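Side-chain contacts in superoxide dismutase (Clostridium difficile, PDB 3TJT), which probably detoxifies superoxide radicals, turning them into hydrogen peroxide and oxygen at a bound iron(III) ion: residues A37-D40 against K41-A45; L61-L64 against D65-P68; I185-W188 against F189-V192. One frame throughout, in Å; residues are numbered along the deposited sequence.

Interaction 1. Residues A37-D40 against K41-A45; sequences AYVD and KLNAA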
ATOM      1  N   ALA A  37     -11.278  12.124   1.152  1.00 18.36           N
ATOM      2  CA  ALA A  37     -10.170  12.641   0.347  1.00 18.94           C
ATOM      3  C   ALA A  37     -10.271  12.215  -1.118  1.00 19.93           C
ATOM      4  O   ALA A  37      -9.994  13.011  -2.013  1.00 19.52           O
ATOM      5  CB  ALA A  37      -8.819  12.205   0.932  1.00 20.94           C
ATOM      6  N   TYR A  38     -10.639  10.960  -1.369  1.00 19.09           N
ATOM      7  CA  TYR A  38     -10.815  10.520  -2.759  1.00 17.66           C
ATOM      8  C   TYR A  38     -11.873  11.355  -3.469  1.00 19.35           C
ATOM      9  O   TYR A  38     -11.688  11.777  -4.608  1.00 19.55           O
ATOM     10  CB  TYR A  38     -11.171   9.036  -2.845  1.00 17.60           C
ATOM     11  CG  TYR A  38     -10.046   8.136  -2.398  1.00 18.23           C
ATOM     12  CD1 TYR A  38      -8.792   8.196  -3.008  1.00 19.67           C
ATOM     13  CD2 TYR A  38     -10.228   7.243  -1.351  1.00 16.37           C
ATOM     14  CE1 TYR A  38      -7.755   7.373  -2.585  1.00 18.03           C
ATOM     15  CE2 TYR A  38      -9.202   6.429  -0.920  1.00 17.72           C
ATOM     16  CZ  TYR A  38      -7.969   6.495  -1.547  1.00 18.31           C
ATOM     17  OH  TYR A  38      -6.952   5.675  -1.105  1.00 21.30           O
ATOM     18  N   VAL A  39     -12.987  11.596  -2.790  1.00 18.84           N
ATOM     19  CA  VAL A  39     -14.063  12.379  -3.386  1.00 19.85           C
ATOM     20  C   VAL A  39     -13.625  13.827  -3.619  1.00 20.67           C
ATOM     21  O   VAL A  39     -13.892  14.407  -4.674  1.00 20.75           O
ATOM     22  CB  VAL A  39     -15.338  12.321  -2.525  1.00 21.18           C
ATOM     23  CG1 VAL A  39     -16.385  13.316  -3.032  1.00 22.62           C
ATOM     24  CG2 VAL A  39     -15.892  10.899  -2.500  1.00 20.36           C
ATOM     25  N   ASP A  40     -12.944  14.419  -2.644  1.00 21.31           N
ATOM     26  CA  ASP A  40     -12.495  15.803  -2.792  1.00 21.68           C
ATOM     27  C   ASP A  40     -11.502  15.949  -3.950  1.00 21.40           C
ATOM     28  O   ASP A  40     -11.576  16.904  -4.729  1.00 21.53           O
ATOM     29  CB  ASP A  40     -11.841  16.318  -1.501  1.00 22.20           C
ATOM     30  CG  ASP A  40     -12.834  16.492  -0.351  1.00 28.48           C
ATOM     31  OD1 ASP A  40     -14.057  16.452  -0.587  1.00 26.70           O
ATOM     32  OD2 ASP A  40     -12.374  16.675   0.802  1.00 26.59           O
ATOM     33  N   LYS A  41     -10.569  15.006  -4.062  1.00 19.24           N
ATOM     34  CA  LYS A  41      -9.545  15.094  -5.102  1.00 20.00           C
ATOM     35  C   LYS A  41     -10.152  14.866  -6.486  1.00 20.99           C
ATOM     36  O   LYS A  41      -9.769  15.520  -7.467  1.00 20.31           O
ATOM     37  CB  LYS A  41      -8.402  14.111  -4.833  1.00 21.30           C
ATOM     38  CG  LYS A  41      -7.541  14.495  -3.632  1.00 25.44           C
ATOM     39  CD  LYS A  41      -6.564  13.378  -3.281  1.00 28.06           C
ATOM     40  CE  LYS A  41      -5.698  13.751  -2.094  1.00 34.69           C
ATOM     41  NZ  LYS A  41      -4.853  14.933  -2.423  1.00 40.21           N
ATOM     42  N   LEU A  42     -11.095  13.934  -6.564  1.00 19.59           N
ATOM     43  CA  LEU A  42     -11.828  13.710  -7.815  1.00 19.39           C
ATOM     44  C   LEU A  42     -12.545  14.983  -8.255  1.00 20.29           C
ATOM     45  O   LEU A  42     -12.405  15.427  -9.400  1.00 20.99           O
ATOM     46  CB  LEU A  42     -12.835  12.562  -7.663  1.00 20.67           C
ATOM     47  CG  LEU A  42     -13.687  12.286  -8.908  1.00 21.52           C
ATOM     48  CD1 LEU A  42     -12.809  11.910 -10.100  1.00 21.01           C
ATOM     49  CD2 LEU A  42     -14.712  11.198  -8.629  1.00 19.56           C
ATOM     50  N   ASN A  43     -13.318  15.575  -7.353  1.00 19.51           N
ATOM     51  CA  ASN A  43     -14.035  16.803  -7.691  1.00 21.47           C
ATOM     52  C   ASN A  43     -13.092  17.904  -8.154  1.00 22.63           C
ATOM     53  O   ASN A  43     -13.391  18.627  -9.099  1.00 22.17           O
ATOM     54  CB  ASN A  43     -14.888  17.295  -6.516  1.00 22.51           C
ATOM     55  CG  ASN A  43     -16.129  16.450  -6.302  1.00 24.13           C
ATOM     56  OD1 ASN A  43     -16.590  16.277  -5.167  1.00 26.01           O
ATOM     57  ND2 ASN A  43     -16.678  15.917  -7.387  1.00 18.55           N
ATOM     58  N   ALA A  44     -11.944  18.018  -7.489  1.00 24.40           N
ATOM     59  CA  ALA A  44     -10.955  19.033  -7.848  1.00 25.12           C
ATOM     60  C   ALA A  44     -10.441  18.844  -9.275  1.00 24.96           C
ATOM     61  O   ALA A  44     -10.314  19.807 -10.035  1.00 26.02           O
ATOM     62  CB  ALA A  44      -9.788  19.014  -6.854  1.00 26.83           C
ATOM     63  N   ALA A  45     -10.149  17.596  -9.629  1.00 22.68           N
ATOM     64  CA  ALA A  45      -9.618  17.258 -10.951  1.00 24.74           C
ATOM     65  C   ALA A  45     -10.616  17.518 -12.074  1.00 24.26           C
ATOM     66  O   ALA A  45     -10.227  17.786 -13.211  1.00 27.78           O
ATOM     67  CB  ALA A  45      -9.169  15.804 -10.981  1.00 22.98           C
TER

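Interaction 2. Residues L61-L64 against D65-P68; sequences LQNL and DSLP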
ATOM      1  N   LEU A  61     -14.883   4.973 -14.461  1.00 16.60           N
ATOM      2  CA  LEU A  61     -14.019   3.805 -14.353  1.00 15.42           C
ATOM      3  C   LEU A  61     -14.003   2.944 -15.616  1.00 18.24           C
ATOM      4  O   LEU A  61     -13.038   2.232 -15.871  1.00 18.80           O
ATOM      5  CB  LEU A  61     -14.407   2.965 -13.134  1.00 19.37           C
ATOM      6  CG  LEU A  61     -14.179   3.693 -11.807  1.00 20.09           C
ATOM      7  CD1 LEU A  61     -14.626   2.813 -10.653  1.00 23.42           C
ATOM      8  CD2 LEU A  61     -12.707   4.073 -11.663  1.00 22.84           C
ATOM      9  N   GLN A  62     -15.080   3.006 -16.400  1.00 19.52           N
ATOM     10  CA  GLN A  62     -15.182   2.218 -17.623  1.00 18.63           C
ATOM     11  C   GLN A  62     -14.522   2.900 -18.816  1.00 22.20           C
ATOM     12  O   GLN A  62     -14.402   2.296 -19.885  1.00 19.89           O
ATOM     13  CB  GLN A  62     -16.659   1.955 -17.969  1.00 22.25           C
ATOM     14  CG  GLN A  62     -17.339   0.950 -17.057  1.00 25.39           C
ATOM     15  CD  GLN A  62     -18.859   0.952 -17.202  1.00 28.81           C
ATOM     16  OE1 GLN A  62     -19.473   1.970 -17.556  1.00 29.70           O
ATOM     17  NE2 GLN A  62     -19.471  -0.183 -16.910  1.00 32.39           N
ATOM     18  N   ASN A  63     -14.123   4.156 -18.646  1.00 17.52           N
ATOM     19  CA  ASN A  63     -13.589   4.934 -19.762  1.00 17.77           C
ATOM     20  C   ASN A  63     -12.267   5.635 -19.458  1.00 20.76           C
ATOM     21  O   ASN A  63     -11.955   6.673 -20.046  1.00 20.10           O
ATOM     22  CB  ASN A  63     -14.637   5.937 -20.266  1.00 17.73           C
ATOM     23  CG  ASN A  63     -15.850   5.245 -20.875  1.00 21.20           C
ATOM     24  OD1 ASN A  63     -15.840   4.875 -22.054  1.00 21.49           O
ATOM     25  ND2 ASN A  63     -16.890   5.037 -20.063  1.00 19.36           N
ATOM     26  N   LEU A  64     -11.486   5.049 -18.554  1.00 19.08           N
ATOM     27  CA  LEU A  64     -10.238   5.664 -18.121  1.00 18.16           C
ATOM     28  C   LEU A  64      -9.296   5.937 -19.295  1.00 20.84           C
ATOM     29  O   LEU A  64      -8.628   6.968 -19.328  1.00 23.08           O
ATOM     30  CB  LEU A  64      -9.531   4.772 -17.095  1.00 19.23           C
ATOM     31  CG  LEU A  64     -10.302   4.606 -15.785  1.00 18.96           C
ATOM     32  CD1 LEU A  64      -9.611   3.578 -14.882  1.00 19.96           C
ATOM     33  CD2 LEU A  64     -10.457   5.947 -15.071  1.00 20.21           C
ATOM     34  N   ASP A  65      -9.238   5.010 -20.239  1.00 20.12           N
ATOM     35  CA  ASP A  65      -8.309   5.129 -21.360  1.00 23.02           C
ATOM     36  C   ASP A  65      -8.788   6.086 -22.454  1.00 24.42           C
ATOM     37  O   ASP A  65      -8.067   6.329 -23.423  1.00 25.51           O
ATOM     38  CB  ASP A  65      -8.004   3.756 -21.949  1.00 26.57           C
ATOM     39  CG  ASP A  65      -7.313   2.841 -20.955  1.00 34.39           C
ATOM     40  OD1 ASP A  65      -6.500   3.348 -20.153  1.00 37.70           O
ATOM     41  OD2 ASP A  65      -7.585   1.625 -20.976  1.00 39.00           O
ATOM     42  N   SER A  66      -9.995   6.623 -22.312  1.00 19.56           N
ATOM     43  CA  SER A  66     -10.480   7.607 -23.287  1.00 22.17           C
ATOM     44  C   SER A  66     -10.764   8.992 -22.692  1.00 24.71           C
ATOM     45  O   SER A  66     -11.163   9.914 -23.406  1.00 24.13           O
ATOM     46  CB  SER A  66     -11.701   7.075 -24.057  1.00 19.93           C
ATOM     47  OG  SER A  66     -12.793   6.806 -23.193  1.00 22.06           O
ATOM     48  N   LEU A  67     -10.565   9.146 -21.385  1.00 19.40           N
ATOM     49  CA  LEU A  67     -10.675  10.452 -20.761  1.00 17.34           C
ATOM     50  C   LEU A  67      -9.545  11.334 -21.274  1.00 19.73           C
ATOM     51  O   LEU A  67      -8.557  10.824 -21.799  1.00 22.30           O
ATOM     52  CB  LEU A  67     -10.547  10.325 -19.239  1.00 19.94           C
ATOM     53  CG  LEU A  67     -11.681   9.602 -18.517  1.00 19.35           C
ATOM     54  CD1 LEU A  67     -11.294   9.373 -17.059  1.00 23.02           C
ATOM     55  CD2 LEU A  67     -12.956  10.417 -18.617  1.00 24.28           C
ATOM     56  N   PRO A  68      -9.681  12.655 -21.117  1.00 20.84           N
ATOM     57  CA  PRO A  68      -8.563  13.536 -21.482  1.00 23.73           C
ATOM     58  C   PRO A  68      -7.274  13.111 -20.765  1.00 26.39           C
ATOM     59  O   PRO A  68      -7.297  12.772 -19.579  1.00 22.90           O
ATOM     60  CB  PRO A  68      -9.031  14.909 -21.008  1.00 22.66           C
ATOM     61  CG  PRO A  68     -10.527  14.826 -21.059  1.00 26.27           C
ATOM     62  CD  PRO A  68     -10.869  13.412 -20.682  1.00 22.67           C
TER
HETATM   63  O   HOH W   1     -11.116   2.731 -20.882  1.00 23.31           O
HETATM   64  O   HOH W   2      -7.131   8.611 -21.048  1.00 24.85           O

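Interaction 3. Residues I185-W188 against F189-V192; sequences IDNW and FNVV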
ATOM      1  N   ILE A 185      -8.976 -10.390   7.995  1.00 18.09           N
ATOM      2  CA  ILE A 185      -9.716 -11.053   6.921  1.00 17.41           C
ATOM      3  C   ILE A 185     -10.736 -12.033   7.492  1.00 21.37           C
ATOM      4  O   ILE A 185     -11.910 -12.023   7.116  1.00 21.74           O
ATOM      5  CB  ILE A 185      -8.764 -11.783   5.956  1.00 19.54           C
ATOM      6  CG1 ILE A 185      -7.865 -10.760   5.249  1.00 19.85           C
ATOM      7  CG2 ILE A 185      -9.559 -12.610   4.951  1.00 22.01           C
ATOM      8  CD1 ILE A 185      -6.616 -11.366   4.608  1.00 19.84           C
ATOM      9  N   ASP A 186     -10.294 -12.870   8.418  1.00 20.16           N
ATOM     10  CA  ASP A 186     -11.198 -13.845   9.016  1.00 24.54           C
ATOM     11  C   ASP A 186     -12.369 -13.171   9.738  1.00 22.56           C
ATOM     12  O   ASP A 186     -13.521 -13.582   9.583  1.00 24.23           O
ATOM     13  CB  ASP A 186     -10.448 -14.766   9.974  1.00 28.10           C
ATOM     14  CG  ASP A 186     -11.256 -15.999  10.337  1.00 37.65           C
ATOM     15  OD1 ASP A 186     -11.723 -16.711   9.416  1.00 36.36           O
ATOM     16  OD2 ASP A 186     -11.427 -16.252  11.542  1.00 40.50           O
ATOM     17  N   ASN A 187     -12.082 -12.129  10.507  1.00 20.10           N
ATOM     18  CA  ASN A 187     -13.132 -11.429  11.242  1.00 19.10           C
ATOM     19  C   ASN A 187     -14.119 -10.707  10.341  1.00 22.86           C
ATOM     20  O   ASN A 187     -15.286 -10.548  10.691  1.00 20.07           O
ATOM     21  CB  ASN A 187     -12.531 -10.454  12.249  1.00 22.02           C
ATOM     22  CG  ASN A 187     -12.280 -11.101  13.591  1.00 32.06           C
ATOM     23  OD1 ASN A 187     -12.785 -12.190  13.865  1.00 37.57           O
ATOM     24  ND2 ASN A 187     -11.500 -10.443  14.433  1.00 34.01           N
ATOM     25  N   TRP A 188     -13.650 -10.274   9.175  1.00 19.49           N
ATOM     26  CA  TRP A 188     -14.486  -9.489   8.280  1.00 20.40           C
ATOM     27  C   TRP A 188     -15.711 -10.268   7.797  1.00 17.60           C
ATOM     28  O   TRP A 188     -16.759  -9.682   7.520  1.00 18.93           O
ATOM     29  CB  TRP A 188     -13.653  -8.995   7.098  1.00 18.29           C
ATOM     30  CG  TRP A 188     -14.410  -8.200   6.089  1.00 17.07           C
ATOM     31  CD1 TRP A 188     -14.847  -6.917   6.212  1.00 16.28           C
ATOM     32  CD2 TRP A 188     -14.785  -8.630   4.772  1.00 17.50           C
ATOM     33  NE1 TRP A 188     -15.479  -6.521   5.056  1.00 17.26           N
ATOM     34  CE2 TRP A 188     -15.458  -7.557   4.160  1.00 17.60           C
ATOM     35  CE3 TRP A 188     -14.610  -9.816   4.055  1.00 19.20           C
ATOM     36  CZ2 TRP A 188     -15.956  -7.630   2.861  1.00 16.78           C
ATOM     37  CZ3 TRP A 188     -15.113  -9.891   2.762  1.00 20.79           C
ATOM     38  CH2 TRP A 188     -15.780  -8.806   2.183  1.00 18.26           C
ATOM     39  N   PHE A 189     -15.577 -11.579   7.683  1.00 18.74           N
ATOM     40  CA  PHE A 189     -16.691 -12.395   7.214  1.00 20.73           C
ATOM     41  C   PHE A 189     -17.902 -12.340   8.152  1.00 23.01           C
ATOM     42  O   PHE A 189     -19.019 -12.650   7.746  1.00 20.93           O
ATOM     43  CB  PHE A 189     -16.239 -13.826   6.913  1.00 22.45           C
ATOM     44  CG  PHE A 189     -15.670 -13.974   5.527  1.00 23.15           C
ATOM     45  CD1 PHE A 189     -16.497 -14.263   4.459  1.00 26.79           C
ATOM     46  CD2 PHE A 189     -14.325 -13.761   5.288  1.00 23.98           C
ATOM     47  CE1 PHE A 189     -15.989 -14.369   3.173  1.00 29.91           C
ATOM     48  CE2 PHE A 189     -13.809 -13.864   4.008  1.00 27.14           C
ATOM     49  CZ  PHE A 189     -14.645 -14.167   2.949  1.00 28.24           C
ATOM     50  N   ASN A 190     -17.684 -11.912   9.396  1.00 21.12           N
ATOM     51  CA  ASN A 190     -18.806 -11.711  10.315  1.00 21.85           C
ATOM     52  C   ASN A 190     -19.668 -10.505   9.967  1.00 21.61           C
ATOM     53  O   ASN A 190     -20.805 -10.403  10.424  1.00 25.26           O
ATOM     54  CB  ASN A 190     -18.307 -11.589  11.757  1.00 21.49           C
ATOM     55  CG  ASN A 190     -17.648 -12.855  12.242  1.00 25.84           C
ATOM     56  OD1 ASN A 190     -16.424 -12.930  12.361  1.00 28.14           O
ATOM     57  ND2 ASN A 190     -18.455 -13.871  12.499  1.00 23.95           N
ATOM     58  N   VAL A 191     -19.136  -9.584   9.168  1.00 18.11           N
ATOM     59  CA  VAL A 191     -19.895  -8.381   8.829  1.00 17.70           C
ATOM     60  C   VAL A 191     -20.264  -8.260   7.350  1.00 17.67           C
ATOM     61  O   VAL A 191     -20.877  -7.278   6.957  1.00 17.85           O
ATOM     62  CB  VAL A 191     -19.197  -7.080   9.271  1.00 20.28           C
ATOM     63  CG1 VAL A 191     -19.006  -7.059  10.791  1.00 22.18           C
ATOM     64  CG2 VAL A 191     -17.866  -6.903   8.552  1.00 19.92           C
ATOM     65  N   VAL A 192     -19.890  -9.237   6.536  1.00 17.32           N
ATOM     66  CA  VAL A 192     -20.297  -9.195   5.126  1.00 17.99           C
ATOM     67  C   VAL A 192     -21.819  -9.141   5.016  1.00 18.90           C
ATOM     68  O   VAL A 192     -22.524  -9.922   5.666  1.00 19.62           O
ATOM     69  CB  VAL A 192     -19.778 -10.407   4.339  1.00 19.22           C
ATOM     70  CG1 VAL A 192     -20.377 -10.417   2.918  1.00 20.98           C
ATOM     71  CG2 VAL A 192     -18.259 -10.395   4.276  1.00 20.32           C
TER

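Interaction 1. Residues A37-D40 against K41-A45
Val-39 and Asn-43 lie side by side and point the same way, one turn apart in the α-helix 24-46 of the α-hairpin domain of this iron/manganese superoxide dismutase. The contact is the ordinary i to i+4 spacing of a helix, and the backbone fixes it. Lys-41 N donates to Ala-37 O, Leu-42 N to Tyr-38 O, Asn-43 N to Val-39 O and Ala-44 N to Asp-40 O; the Asn-43 N to Val-39 O bond is 3.0 Å long and nearly straight, with an N-H...O angle of 171°. The carbonyl of Val-39 thus faces the root of the Asn-43 side chain, whose CB stands 3.6 Å from Val-39 O. CG1 of Val-39 is held anti to the backbone N (chi1 171°), which lays this methyl beside the residue's own carbonyl carbon, on the side where Asn-43 comes up. This pair, with Leu-42, faces Phe-6 and Val-8 of the N-terminal loop, while Val-39 also packs on Ala-82 of helix 72-90.

Round the helix, Lys-41 lays its aliphatic stem back along the preceding turn. Its CB is 3.4 Å and its CG 3.3 Å from Ala-37 O, and the extended chain bends only at its last torsion (chi4 -63°). Leu-42 sets its CB 3.4 Å from Tyr-38 O. The phenol of Tyr-38 leads away from this turn toward the metal site: its ring meets His-85, an iron ligand, its OH is hydrogen-bonded to Gln-152, and the Tyr-38 side chain packs on Phe-129 of the second subunit. Asp-40 projects from an exposed part of the helix, where its OD1 takes a hydrogen bond from Gln-36. One turn further on, the methyl CB of Ala-44 stands 3.5 Å from Asp-40 O.

Interaction 2. Residues L61-L64 against D65-P68
Leu-64 and Leu-67 set their side chains next to each other, pointing the same way, with Leu-64 CD2 4.0 Å from Leu-67 CD1. Leu-64 is the second residue of a type I β-turn, Asn-63 to Ser-66, and Leu-67 follows it; the turn leads from helix 57-62 toward helix 72-90. In both leucines CG stands beside the backbone N (chi1 -65° in Leu-64), and both side chains continue extended. Leu-67 directs its CB toward the preceding residues, and its CD1 also lies 4.0 Å from Leu-64 CA, packing against the root of that side chain as well as its end. Beyond the turn both side chains rest on helix 72-90, Leu-64 on Arg-76 and Leu-67 on Val-75.

Asn-63 supplies the polar part through its carbonyl. The turn-closing bond runs from Ser-66 N to Asn-63 O, 3.0 Å long, with the donor well above the carbonyl plane. Ser-66 OG donates to the same oxygen at 3.3 Å, from the same face of that plane; the chi1 of Ser-66, 62°, places the hydroxyl between the backbone N and the carbonyl carbon, folded back over the turn. A third, weak bond comes from Leu-67 N. The amide of Asn-63 looks the other way along the chain, its ND2 hydrogen-bonded to Glu-59 O in the helix.

Water takes up further backbone groups: one molecule accepts from Asp-65 N, and another bridges Leu-64 O, at 2.8 Å, to Leu-67 O. Two sound bonds and a weak one on Asn-63 O would hold the turn in shape, while water serves backbone groups outside those bonds, as suits a surface loop.

Interaction 3. Residues I185-W188 against F189-V192
Trp-188 O is gripped by two backbone amides near the C-terminal end of helix 181-188, in the C-terminal domain: Val-191 N donates at 2.9 Å from above the carbonyl plane, and Val-192 N adds a weak bond at 3.3 Å. The first closes a β-turn, and Asn-190 N, bonded to Asn-187 O at 3.0 Å, closes an overlapping one.

With CG anti to the backbone N (chi1 179°), the indole lies beside the residue's own carbonyl carbon, on the side of residues 189-192. There Val-192 CG2 sits over one face of the six-membered ring in a CH-pi contact, 3.5 Å from the ring centroid and 11° off the normal. The benzene edge of Trp-188 is turned to the face of Phe-189 in a T-shaped stack, centroids 5.4 Å apart and planes at 76°. Val-191 comes across the pyrrole end, its CG2 3.8 Å from Trp-188 CD1.

Asn-187 ND2 is hydrogen-bonded to Tyr-177 OH. The indole packs on strand 161-167, which ends at the iron ligand Asp-167, about 7 Å from Trp-188 between nearest side-chain atoms. Val-192 meets Ile-164 of the same strand, while Ile-185 and Phe-189 lean on helix 114-127.

In the fold
All three contacts are local, in series along the chain; none nests in or crosses another, and none closes a long loop. Interaction 1 falls near the C-terminal end of helix 24-46, the first long helix of the α-hairpin domain, and faces helix 72-90. Interaction 2 turns the chain after helix 57-62 and rests on that same helix 72-90, so the two share a neighbour although their nearest atoms stay about 8 Å apart. Interaction 3 comes much later, in the C-terminal domain, where residues 189-192 lie in the loop that joins helix 181-188 to helix 194-202 beside strand 161-167. Its centre is about 29 Å from that of interaction 1, across the chain's centre.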